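Side-chain contacts in glutathione S-transferase delta (Bombyx mori, PDB 3VK9), which probably catalyses the conjugation of glutathione to electrophilic compounds, working as a homodimeric delta-class glutathione transferase: residues K22-N27 with S82-E87; P55-D60 with I71-N76; E130-A135 with S171-K176. One frame throughout, in Å; residues are numbered along the deposited sequence. Where two conformers were deposited one is given.

Contacts 1 and 2 are neighbours, their centres 12 Å apart, and meet where L24 lies on L74 and Y85 on T72, V75 and N76 of helix 67-78. Contact 3 lies on the opposite side of the chain's centre, its centre 29 to 30 Å from the others. Contact 2 is buried within the N-terminal thioredoxin-like domain and combines a leucine-tyrosine contact with a charged cluster at the dimer interface. Contact 1, only partly buried, joins that domain to the loop leading into the C-terminal helices by carbon contacts alone. Contact 3 is buried in the all-helical domain and mixes apolar packing with a bridging water.

Contact 1 of 3, residues K22-N27 with S82-E87; sequences KALNLN and SSLYPE
A23 and L84 bring their CA atoms to 8.3 Å, the nearest CA pair between the last turn of helix 12-24 and the loop that runs from helix 67-78 to helix 89-119. L84 reaches across this gap with both methyls. Its CD1 and CD2 each lie 4.0 Å from A23 CB, so the alanine methyl rests against the forked end of the leucine. CD1 also meets L24 CD2 at 3.5 Å, tighter than usual for two carbons, and the two leucines lie alongside each other, their chains running opposite ways. In L84, CG stands anti to the carbonyl carbon (chi1 -67°), which sends the fork toward the helix.

The loop is shaped by its own bonds. Residues S82 to Y85 form a type I beta turn closed by Y85 N to S82 O, and S82 OG accepts from L84 N at 3.0 Å with an angle of 158°, an ST turn that fixes the backbone from which L84 projects. Backbone hydrogen bonding with V156 holds L84 to helix 156-167, which also supplies L159 against A23. On the other segment the helix ends in a Schellman motif, with N25 at positive phi. L24 goes on to touch L74 and A79.

The three side chains thus sit at the junction of the thioredoxin-like domain and the helical C-terminal domain, joining the end of an N-terminal helix to the connecting loop. Because every atom meeting across the segments is carbon, the contact has no directional bond of its own: it probably rests on shape and on the partial exclusion of water, while the turn hydrogen bonds and the V156 backbone pairing set the position of L84.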
loop_
_atom_site.group_PDB
_atom_site.type_symbol
_atom_site.label_atom_id
_atom_site.label_comp_id
_atom_site.label_asym_id
_atom_site.label_seq_id
_atom_site.Cartn_x
_atom_site.Cartn_y
_atom_site.Cartn_z
ATOM N N LYS A 22 12.056 -15.261 -9.353
ATOM C CA LYS A 22 12.787 -15.555 -10.584
ATOM C C LYS A 22 13.914 -14.560 -10.793
ATOM O O LYS A 22 15.019 -14.945 -11.131
ATOM C CB LYS A 22 11.854 -15.563 -11.799
ATOM C CG LYS A 22 10.923 -16.775 -11.837
ATOM C CD LYS A 22 11.690 -18.079 -12.017
ATOM C CE LYS A 22 10.708 -19.238 -12.224
ATOM N NZ LYS A 22 11.370 -20.536 -12.525
ATOM N N ALA A 23 13.632 -13.277 -10.580
ATOM C CA ALA A 23 14.656 -12.243 -10.730
ATOM C C ALA A 23 15.845 -12.410 -9.765
ATOM O O ALA A 23 16.959 -12.026 -10.082
ATOM C CB ALA A 23 14.031 -10.860 -10.571
ATOM N N LEU A 24 15.601 -12.961 -8.580
ATOM C CA LEU A 24 16.666 -13.239 -7.619
ATOM C C LEU A 24 17.235 -14.669 -7.773
ATOM O O LEU A 24 18.185 -15.054 -7.090
ATOM C CB LEU A 24 16.142 -13.049 -6.191
ATOM C CG LEU A 24 15.726 -11.628 -5.761
ATOM C CD1 LEU A 24 15.047 -11.627 -4.380
ATOM C CD2 LEU A 24 16.919 -10.695 -5.770
ATOM N N ASN A 25 16.633 -15.447 -8.664
ATOM C CA ASN A 25 16.941 -16.871 -8.800
ATOM C C ASN A 25 16.883 -17.626 -7.465
ATOM O O ASN A 25 17.802 -18.368 -7.122
ATOM C CB ASN A 25 18.307 -17.076 -9.479
ATOM C CG ASN A 25 18.581 -18.540 -9.809
ATOM O OD1 ASN A 25 17.659 -19.301 -10.046
ATOM N ND2 ASN A 25 19.850 -18.931 -9.821
ATOM N N LEU A 26 15.803 -17.414 -6.715
ATOM C CA LEU A 26 15.534 -18.145 -5.477
ATOM C C LEU A 26 14.784 -19.445 -5.724
ATOM O O LEU A 26 14.091 -19.597 -6.719
ATOM C CB LEU A 26 14.672 -17.314 -4.529
ATOM C CG LEU A 26 15.094 -15.910 -4.134
ATOM C CD1 LEU A 26 14.130 -15.406 -3.038
ATOM C CD2 LEU A 26 16.527 -15.879 -3.648
ATOM N N ASN A 27 14.909 -20.371 -4.787
ATOM C CA ASN A 27 14.100 -21.579 -4.809
ATOM C C ASN A 27 13.138 -21.626 -3.631
ATOM O O ASN A 27 13.455 -22.171 -2.577
ATOM C CB ASN A 27 14.980 -22.831 -4.817
ATOM C CG ASN A 27 14.161 -24.119 -4.796
ATOM O OD1 ASN A 27 12.941 -24.104 -5.013
ATOM N ND2 ASN A 27 14.829 -25.243 -4.545
ATOM N N SER A 82 20.964 -4.995 -4.279
ATOM C CA SER A 82 20.549 -5.318 -5.638
ATOM C C SER A 82 19.864 -4.120 -6.297
ATOM O O SER A 82 19.124 -3.392 -5.640
ATOM C CB SER A 82 19.582 -6.511 -5.624
ATOM O OG SER A 82 18.947 -6.664 -6.875
ATOM N N SER A 83 20.099 -3.935 -7.595
ATOM C CA SER A 83 19.413 -2.906 -8.376
ATOM C C SER A 83 17.895 -3.125 -8.370
ATOM O O SER A 83 17.130 -2.217 -8.648
ATOM C CB SER A 83 19.937 -2.897 -9.822
ATOM O OG SER A 83 19.615 -4.117 -10.472
ATOM N N LEU A 84 17.452 -4.334 -8.038
ATOM C CA LEU A 84 16.016 -4.589 -7.935
ATOM C C LEU A 84 15.366 -3.839 -6.778
ATOM O O LEU A 84 14.157 -3.673 -6.765
ATOM C CB LEU A 84 15.729 -6.074 -7.750
ATOM C CG LEU A 84 16.039 -7.021 -8.895
ATOM C CD1 LEU A 84 16.200 -8.427 -8.329
ATOM C CD2 LEU A 84 14.936 -6.966 -9.949
ATOM N N TYR A 85 16.157 -3.437 -5.788
ATOM C CA TYR A 85 15.626 -2.665 -4.661
ATOM C C TYR A 85 16.774 -1.872 -4.049
ATOM O O TYR A 85 17.276 -2.211 -2.977
ATOM C CB TYR A 85 14.951 -3.586 -3.627
ATOM C CG TYR A 85 14.089 -2.865 -2.604
ATOM C CD1 TYR A 85 13.130 -1.924 -3.002
ATOM C CD2 TYR A 85 14.202 -3.147 -1.240
ATOM C CE1 TYR A 85 12.332 -1.267 -2.074
ATOM C CE2 TYR A 85 13.398 -2.495 -0.298
ATOM C CZ TYR A 85 12.471 -1.560 -0.725
ATOM O OH TYR A 85 11.682 -0.915 0.200
ATOM N N PRO A 86 17.232 -0.834 -4.767
ATOM C CA PRO A 86 18.468 -0.122 -4.411
ATOM C C PRO A 86 18.396 0.485 -3.006
ATOM O O PRO A 86 17.331 0.947 -2.596
ATOM C CB PRO A 86 18.565 0.972 -5.486
ATOM C CG PRO A 86 17.171 1.130 -5.994
ATOM C CD PRO A 86 16.581 -0.249 -5.951
ATOM N N GLU A 87 19.520 0.472 -2.293
ATOM C CA GLU A 87 19.610 1.019 -0.936
ATOM C C GLU A 87 19.654 2.555 -0.865
ATOM O O GLU A 87 19.310 3.150 0.173
ATOM C CB GLU A 87 20.839 0.453 -0.231
ATOM C CG GLU A 87 20.782 -1.050 0.008
ATOM C CD GLU A 87 22.002 -1.558 0.750
ATOM O OE1 GLU A 87 23.104 -1.555 0.157
ATOM O OE2 GLU A 87 21.856 -1.937 1.930
#

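Contact 2 of 3, residues P55-D60 with I71-N76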
loop_
_atom_site.group_PDB
_atom_site.type_symbol
_atom_site.label_atom_id
_atom_site.label_comp_id
_atom_site.label_asym_id
_atom_site.label_seq_id
_atom_site.Cartn_x
_atom_site.Cartn_y
_atom_site.Cartn_z
ATOM N N PRO A 55 -0.560 -14.002 -1.542
ATOM C CA PRO A 55 0.343 -15.065 -1.094
ATOM C C PRO A 55 0.628 -14.988 0.398
ATOM O O PRO A 55 0.452 -13.930 1.008
ATOM C CB PRO A 55 1.629 -14.741 -1.850
ATOM C CG PRO A 55 1.634 -13.241 -1.894
ATOM C CD PRO A 55 0.182 -12.863 -2.116
ATOM N N THR A 56 1.090 -16.088 0.983
ATOM C CA THR A 56 1.657 -16.023 2.323
ATOM C C THR A 56 3.044 -16.667 2.295
ATOM O O THR A 56 3.197 -17.844 1.939
ATOM C CB THR A 56 0.764 -16.728 3.387
ATOM O OG1 THR A 56 -0.578 -16.228 3.309
ATOM C CG2 THR A 56 1.303 -16.511 4.791
ATOM N N LEU A 57 4.044 -15.879 2.667
ATOM C CA LEU A 57 5.428 -16.324 2.718
ATOM C C LEU A 57 5.704 -16.814 4.149
ATOM O O LEU A 57 5.422 -16.098 5.100
ATOM C CB LEU A 57 6.322 -15.124 2.379
ATOM C CG LEU A 57 7.842 -15.266 2.171
ATOM C CD1 LEU A 57 8.623 -15.327 3.469
ATOM C CD2 LEU A 57 8.149 -16.439 1.269
ATOM N N VAL A 58 6.223 -18.028 4.314
ATOM C CA VAL A 58 6.544 -18.515 5.661
ATOM C C VAL A 58 8.012 -18.886 5.759
ATOM O O VAL A 58 8.485 -19.830 5.114
ATOM C CB VAL A 58 5.673 -19.707 6.095
ATOM C CG1 VAL A 58 6.023 -20.133 7.523
ATOM C CG2 VAL A 58 4.206 -19.336 5.997
ATOM N N ASP A 59 8.728 -18.127 6.583
ATOM C CA ASP A 59 10.171 -18.231 6.673
ATOM C C ASP A 59 10.524 -18.514 8.133
ATOM O O ASP A 59 10.775 -17.597 8.912
ATOM C CB ASP A 59 10.809 -16.931 6.183
ATOM C CG ASP A 59 12.315 -17.012 6.108
ATOM O OD1 ASP A 59 12.861 -18.062 6.477
ATOM O OD2 ASP A 59 12.959 -16.022 5.694
ATOM N N ASP A 60 10.528 -19.796 8.489
ATOM C CA ASP A 60 10.617 -20.218 9.881
ATOM C C ASP A 60 9.526 -19.559 10.724
ATOM O O ASP A 60 8.333 -19.781 10.500
ATOM C CB ASP A 60 12.004 -19.917 10.451
ATOM C CG ASP A 60 13.109 -20.623 9.684
ATOM O OD1 ASP A 60 12.787 -21.497 8.846
ATOM O OD2 ASP A 60 14.298 -20.313 9.924
ATOM N N ILE A 71 8.148 -9.046 -1.473
ATOM C CA ILE A 71 9.127 -8.846 -2.536
ATOM C C ILE A 71 10.301 -7.990 -2.067
ATOM O O ILE A 71 11.443 -8.239 -2.449
ATOM C CB ILE A 71 8.502 -8.287 -3.858
ATOM C CG1 ILE A 71 7.970 -6.863 -3.659
ATOM C CG2 ILE A 71 7.405 -9.230 -4.370
ATOM C CD1 ILE A 71 7.129 -6.321 -4.817
ATOM N N THR A 72 10.038 -6.988 -1.241
ATOM C CA THR A 72 11.154 -6.196 -0.728
ATOM C C THR A 72 11.912 -7.020 0.315
ATOM O O THR A 72 13.137 -6.936 0.392
ATOM C CB THR A 72 10.724 -4.833 -0.175
ATOM O OG1 THR A 72 9.841 -5.009 0.943
ATOM C CG2 THR A 72 10.020 -3.987 -1.265
ATOM N N TYR A 73 11.195 -7.837 1.094
ATOM C CA TYR A 73 11.856 -8.746 2.040
ATOM C C TYR A 73 12.850 -9.724 1.377
ATOM O O TYR A 73 13.940 -9.948 1.889
ATOM C CB TYR A 73 10.832 -9.561 2.827
ATOM C CG TYR A 73 11.442 -10.657 3.694
ATOM C CD1 TYR A 73 12.171 -10.340 4.846
ATOM C CD2 TYR A 73 11.271 -12.011 3.380
ATOM C CE1 TYR A 73 12.706 -11.330 5.668
ATOM C CE2 TYR A 73 11.822 -13.033 4.212
ATOM C CZ TYR A 73 12.535 -12.673 5.345
ATOM O OH TYR A 73 13.079 -13.632 6.178
ATOM N N LEU A 74 12.455 -10.311 0.248
ATOM C CA LEU A 74 13.317 -11.235 -0.499
ATOM C C LEU A 74 14.633 -10.595 -0.935
ATOM O O LEU A 74 15.696 -11.220 -0.843
ATOM C CB LEU A 74 12.576 -11.823 -1.716
ATOM C CG LEU A 74 11.378 -12.717 -1.357
ATOM C CD1 LEU A 74 10.639 -13.169 -2.610
ATOM C CD2 LEU A 74 11.807 -13.921 -0.518
ATOM N N VAL A 75 14.558 -9.349 -1.410
ATOM C CA VAL A 75 15.752 -8.611 -1.774
ATOM C C VAL A 75 16.582 -8.247 -0.542
ATOM O O VAL A 75 17.789 -8.460 -0.544
ATOM C CB VAL A 75 15.428 -7.324 -2.589
ATOM C CG1 VAL A 75 16.699 -6.616 -2.963
ATOM C CG2 VAL A 75 14.614 -7.654 -3.821
ATOM N N ASN A 76 15.934 -7.711 0.500
ATOM C CA ASN A 76 16.627 -7.274 1.717
ATOM C C ASN A 76 17.366 -8.433 2.355
ATOM O O ASN A 76 18.471 -8.271 2.881
ATOM C CB ASN A 76 15.654 -6.675 2.759
ATOM C CG ASN A 76 15.070 -5.328 2.331
ATOM O OD1 ASN A 76 15.637 -4.625 1.482
ATOM N ND2 ASN A 76 13.927 -4.955 2.936
#
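Y73 spans the distance between helix 67-78 and strand 56-59 of the thioredoxin-like domain, where the nearest CA atoms, those of L57 and I71, are 9.9 Å apart. The close part is at the far end of the tyrosine. D59 OD2 lies in the plane of the ring, at its edge, and accepts the hydroxyl hydrogen from Y73 OH; the modelled separation of 2.4 Å is very short and its exact value doubtful. Carboxylate and ring planes are turned 64° apart. D59 OD2 also forms salt bridges with K77 and with K90 of the second subunit, and that same lysine hydrogen-bonds to Y73 OH. This buried cluster ties strand, helix and dimer partner together, and the lysines would probably stabilise the carboxylate charge.

Two residues earlier in the strand, at L57, the fit is looser. L57 and Y73 cross at about a right angle, with I64 touching both side chains, while L74 approaches L57 no closer than 4.8 Å, between their CD2 atoms. The opposite face of the strand, where V58 points, is the more exposed one. With L57 CG anti to the backbone N (chi1 -172°), CD1 is carried to 4.0 Å from Y73 CE2.

Contact 3 of 3, residues E130-A135 with S171-K176; sequences EKVQEA and SDIDFK
Q133 NE2 is gripped by two acceptors and also lies against a carbon of the facing loop. It donates to N129 OD1, one turn earlier in helix 126-142, and at 3.1 Å to a water that in turn accepts from D174 N at 3.0 Å. The water therefore bridges helix and loop. The other end of the amide is held too, since Q133 OE1 is hydrogen-bonded to Y178 OH, and partners at both ends should fix the rotation of the group. A bend at chi2 (-65°) folds the glutamine chain and brings NE2 to 3.7 Å from I173 CD1, the isoleucine running alongside it the other way.

I173 carries the apolar half. Its CG2 lies 4.0 Å from V132 CG1, with I173 CG1 a little farther from the same methyl, so the branched isoleucine packs over one arm of the valine. Within the GST C-terminal domain, this places the loop between helices 156-167 and 179-191 across the flank of helix 126-142. Y113 of helix 89-119 touches both V132 and I173, while L136 and L168 add further apolar contacts to the isoleucine. Replacing I173 with an alanine would probably open a gap beside V132 CG1 and, with the CD1 methyl gone from beside Q133 NE2, leave that side of the amide less closely packed.

Two turns shape the loop around I173. S171 OG accepts from I173 N at 3.2 Å, nearly straight at 168°, making an ST turn, and D174 follows as the centre of an inverse gamma turn. S171 OG is further hydrogen-bonded to L168 O, while D172 OD1 is joined to Y113 OH.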
loop_
_atom_site.group_PDB
_atom_site.type_symbol
_atom_site.label_atom_id
_atom_site.label_comp_id
_atom_site.label_asym_id
_atom_site.label_seq_id
_atom_site.Cartn_x
_atom_site.Cartn_y
_atom_site.Cartn_z
ATOM N N GLU A 130 -13.463 5.009 -15.610
ATOM C CA GLU A 130 -12.678 6.234 -15.701
ATOM C C GLU A 130 -11.586 6.346 -14.627
ATOM O O GLU A 130 -10.492 6.844 -14.894
ATOM C CB GLU A 130 -13.591 7.466 -15.697
ATOM C CG GLU A 130 -14.293 7.684 -17.032
ATOM C CD GLU A 130 -13.319 7.721 -18.210
ATOM O OE1 GLU A 130 -13.623 7.088 -19.245
ATOM O OE2 GLU A 130 -12.255 8.381 -18.103
ATOM N N LYS A 131 -11.873 5.871 -13.421
ATOM C CA LYS A 131 -10.873 5.902 -12.363
ATOM C C LYS A 131 -9.682 5.015 -12.743
ATOM O O LYS A 131 -8.532 5.348 -12.453
ATOM C CB LYS A 131 -11.481 5.482 -11.020
ATOM C CG LYS A 131 -12.393 6.538 -10.394
ATOM C CD LYS A 131 -11.776 7.094 -9.115
ATOM C CE LYS A 131 -12.392 8.448 -8.728
ATOM N NZ LYS A 131 -11.846 9.594 -9.524
ATOM N N VAL A 132 -9.954 3.891 -13.398
ATOM C CA VAL A 132 -8.867 3.051 -13.888
ATOM C C VAL A 132 -8.082 3.768 -14.999
ATOM O O VAL A 132 -6.852 3.723 -15.017
ATOM C CB VAL A 132 -9.366 1.691 -14.413
ATOM C CG1 VAL A 132 -8.191 0.883 -14.965
ATOM C CG2 VAL A 132 -10.068 0.926 -13.313
ATOM N N GLN A 133 -8.795 4.425 -15.917
ATOM C CA GLN A 133 -8.129 5.179 -16.981
ATOM C C GLN A 133 -7.179 6.208 -16.355
ATOM O O GLN A 133 -6.049 6.380 -16.811
ATOM C CB GLN A 133 -9.146 5.881 -17.905
ATOM C CG GLN A 133 -10.184 4.936 -18.551
ATOM C CD GLN A 133 -9.562 3.931 -19.526
ATOM O OE1 GLN A 133 -8.437 4.115 -19.994
ATOM N NE2 GLN A 133 -10.302 2.862 -19.837
ATOM N N GLU A 134 -7.639 6.894 -15.309
ATOM C CA GLU A 134 -6.807 7.917 -14.666
ATOM C C GLU A 134 -5.574 7.297 -13.997
ATOM O O GLU A 134 -4.510 7.907 -13.948
ATOM C CB GLU A 134 -7.610 8.717 -13.630
ATOM C CG GLU A 134 -8.817 9.444 -14.186
ATOM C CD GLU A 134 -9.724 10.004 -13.090
ATOM O OE1 GLU A 134 -9.458 9.743 -11.888
ATOM O OE2 GLU A 134 -10.703 10.707 -13.439
ATOM N N ALA A 135 -5.718 6.096 -13.452
ATOM C CA ALA A 135 -4.556 5.437 -12.870
ATOM C C ALA A 135 -3.528 5.130 -13.975
ATOM O O ALA A 135 -2.325 5.313 -13.799
ATOM C CB ALA A 135 -4.967 4.191 -12.154
ATOM N N SER A 171 -10.022 -8.041 -18.811
ATOM C CA SER A 171 -11.153 -7.115 -18.796
ATOM C C SER A 171 -11.214 -6.323 -20.093
ATOM O O SER A 171 -10.501 -6.615 -21.044
ATOM C CB SER A 171 -10.989 -6.113 -17.655
ATOM O OG SER A 171 -9.925 -5.217 -17.965
ATOM N N ASP A 172 -12.051 -5.294 -20.099
ATOM C CA ASP A 172 -12.199 -4.438 -21.267
ATOM C C ASP A 172 -11.385 -3.139 -21.184
ATOM O O ASP A 172 -11.615 -2.202 -21.949
ATOM C CB ASP A 172 -13.682 -4.146 -21.543
ATOM C CG ASP A 172 -14.322 -3.244 -20.487
ATOM O OD1 ASP A 172 -13.702 -2.976 -19.442
ATOM O OD2 ASP A 172 -15.469 -2.814 -20.705
ATOM N N ILE A 173 -10.423 -3.085 -20.269
ATOM C CA ILE A 173 -9.567 -1.914 -20.179
ATOM C C ILE A 173 -8.400 -2.044 -21.152
ATOM O O ILE A 173 -7.529 -2.914 -21.003
ATOM C CB ILE A 173 -9.033 -1.696 -18.754
ATOM C CG1 ILE A 173 -10.191 -1.511 -17.766
ATOM C CG2 ILE A 173 -8.122 -0.493 -18.712
ATOM C CD1 ILE A 173 -11.053 -0.284 -18.032
ATOM N N ASP A 174 -8.388 -1.181 -22.159
ATOM C CA ASP A 174 -7.338 -1.200 -23.165
ATOM C C ASP A 174 -6.170 -0.358 -22.658
ATOM O O ASP A 174 -6.123 0.839 -22.913
ATOM C CB ASP A 174 -7.872 -0.616 -24.482
ATOM C CG ASP A 174 -6.842 -0.640 -25.593
ATOM O OD1 ASP A 174 -5.853 -1.388 -25.460
ATOM O OD2 ASP A 174 -7.021 0.078 -26.601
ATOM N N PHE A 175 -5.241 -0.967 -21.927
ATOM C CA PHE A 175 -4.143 -0.197 -21.329
ATOM C C PHE A 175 -3.032 0.093 -22.327
ATOM O O PHE A 175 -2.230 1.005 -22.133
ATOM C CB PHE A 175 -3.565 -0.878 -20.081
ATOM C CG PHE A 175 -3.048 -2.276 -20.323
ATOM C CD1 PHE A 175 -3.882 -3.374 -20.177
ATOM C CD2 PHE A 175 -1.730 -2.488 -20.681
ATOM C CE1 PHE A 175 -3.401 -4.670 -20.399
ATOM C CE2 PHE A 175 -1.241 -3.772 -20.910
ATOM C CZ PHE A 175 -2.075 -4.868 -20.757
ATOM N N LYS A 176 -2.969 -0.700 -23.385
ATOM C CA LYS A 176 -1.953 -0.475 -24.403
ATOM C C LYS A 176 -2.174 0.812 -25.198
ATOM O O LYS A 176 -1.281 1.240 -25.947
ATOM C CB LYS A 176 -1.852 -1.680 -25.333
ATOM C CG LYS A 176 -1.141 -2.865 -24.688
ATOM C CD LYS A 176 -1.027 -4.033 -25.663
ATOM C CE LYS A 176 -0.298 -5.225 -25.044
ATOM N NZ LYS A 176 -0.103 -6.323 -26.051
HETATM O O HOH W 1 -10.216 1.146 -22.376
#